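Local coordinates for protein choline kinase (Cryptosporidium parvum, PDB 3MES) that probably transfers phosphate from ATP to choline, and perhaps to ethanolamine, as a magnesium-dependent kinase of the choline/ethanolamine kinase family, at residues 204-207 with 208-212. Residues are numbered along the deposited sequence; the frame is centred on the assembly and turned at random.
Sequences LWRE and EAKIQ
Glu207 and Lys210, three residues apart on one helix, form a salt bridge, OE2 of Glu207 3.2 Å from NZ of Lys210, though the hydrogen bond within it is weak. The glutamate chain folds back at chi2 (-52°), which carries its carboxylate across the end of the lysine. The same OE2 also makes a long salt bridge of 3.7 Å to NE of Arg206, so this one oxygen ties Arg206, Glu207 and Lys210 into a small salt-bridge network. The aliphatic parts of Arg206 and Lys210 run side by side in the same direction, CG of Arg206 lying 3.7 Å from CE of Lys210. On another flank of the helix a water bridges Trp205 and Glu208: it accepts from the indole NE1 at 3.1 Å, in the ring plane, and donates to OE1 of Glu208 at 3.0 Å. The same OE1 also accepts the backbone N-H of Phe117, so two donors hold it; the carboxylate plane is turned 52° from the indole. The backbone is held by i to i+4 bonds, 171° at the hydrogen from Lys210 N to Arg206 O but weak from Glu208 N to Leu204 O. The side chain of Trp205 lies about 7 Å from the bound decamethonium and meets the ring of Trp374, a residue of that ligand's pocket. Helix 198-214 packs through Trp205, Arg206 and Ala209 on helix 364-376, while Arg206 and Lys210 reach helix 222-231.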
# COMPACT_ATOMS: atom_id res chain seq x y z
N LEU B 204 -12.50 28.41 17.42
CA LEU B 204 -13.11 29.06 16.27
C LEU B 204 -14.49 28.49 15.97
O LEU B 204 -15.45 29.24 15.75
CB LEU B 204 -12.21 28.89 15.04
CG LEU B 204 -12.25 30.03 14.03
CD1 LEU B 204 -11.47 31.22 14.58
CD2 LEU B 204 -11.68 29.58 12.69
N TRP B 205 -14.60 27.17 15.96
CA TRP B 205 -15.88 26.52 15.66
C TRP B 205 -16.84 26.57 16.84
O TRP B 205 -18.06 26.49 16.65
CB TRP B 205 -15.67 25.08 15.18
CG TRP B 205 -15.04 25.00 13.82
CD1 TRP B 205 -14.80 26.04 12.97
CD2 TRP B 205 -14.61 23.81 13.14
NE1 TRP B 205 -14.23 25.57 11.81
CE2 TRP B 205 -14.10 24.21 11.89
CE3 TRP B 205 -14.60 22.45 13.47
CZ2 TRP B 205 -13.59 23.30 10.96
CZ3 TRP B 205 -14.08 21.55 12.56
CH2 TRP B 205 -13.59 21.98 11.32
N ARG B 206 -16.31 26.71 18.05
CA ARG B 206 -17.15 26.87 19.22
C ARG B 206 -18.00 28.13 19.10
O ARG B 206 -19.20 28.12 19.37
CB ARG B 206 -16.31 26.95 20.49
CG ARG B 206 -17.11 27.26 21.74
CD ARG B 206 -16.21 27.44 22.95
NE ARG B 206 -15.23 28.50 22.73
CZ ARG B 206 -14.26 28.80 23.59
NH1 ARG B 206 -14.13 28.12 24.72
NH2 ARG B 206 -13.41 29.78 23.31
N GLU B 207 -17.36 29.22 18.67
CA GLU B 207 -18.05 30.49 18.51
C GLU B 207 -19.07 30.45 17.38
O GLU B 207 -20.15 31.03 17.50
CB GLU B 207 -17.04 31.62 18.28
CG GLU B 207 -16.21 31.94 19.51
CD GLU B 207 -17.06 32.17 20.74
OE1 GLU B 207 -18.15 32.77 20.60
OE2 GLU B 207 -16.65 31.76 21.85
N GLU B 208 -18.74 29.77 16.29
CA GLU B 208 -19.70 29.61 15.19
C GLU B 208 -20.94 28.86 15.67
O GLU B 208 -22.06 29.17 15.26
CB GLU B 208 -19.06 28.90 13.99
CG GLU B 208 -18.11 29.78 13.18
CD GLU B 208 -17.62 29.10 11.91
OE1 GLU B 208 -16.55 29.50 11.40
OE2 GLU B 208 -18.29 28.17 11.43
N ALA B 209 -20.74 27.87 16.53
CA ALA B 209 -21.85 27.10 17.09
C ALA B 209 -22.78 27.99 17.91
O ALA B 209 -23.99 27.99 17.70
CB ALA B 209 -21.33 25.94 17.92
N LYS B 210 -22.21 28.73 18.86
CA LYS B 210 -22.99 29.68 19.65
C LYS B 210 -23.95 30.46 18.77
O LYS B 210 -25.16 30.50 19.02
CB LYS B 210 -22.07 30.65 20.38
CG LYS B 210 -21.73 30.27 21.81
CD LYS B 210 -20.67 29.19 21.87
CE LYS B 210 -19.94 29.22 23.20
NZ LYS B 210 -19.20 30.51 23.38
N ILE B 211 -23.41 31.09 17.74
CA ILE B 211 -24.20 31.88 16.80
C ILE B 211 -25.40 31.09 16.27
O ILE B 211 -26.53 31.57 16.30
CB ILE B 211 -23.34 32.36 15.61
CG1 ILE B 211 -22.26 33.33 16.10
CG2 ILE B 211 -24.22 33.01 14.55
CD1 ILE B 211 -21.24 33.69 15.04
N GLN B 212 -25.14 29.88 15.79
CA GLN B 212 -26.19 29.03 15.26
C GLN B 212 -27.22 28.67 16.33
O GLN B 212 -28.42 28.70 16.09
CB GLN B 212 -25.61 27.76 14.63
CG GLN B 212 -24.86 28.00 13.33
CD GLN B 212 -25.75 28.62 12.27
OE1 GLN B 212 -25.28 29.36 11.40
NE2 GLN B 212 -27.04 28.32 12.33
O HOH W 1 -14.16 28.19 10.18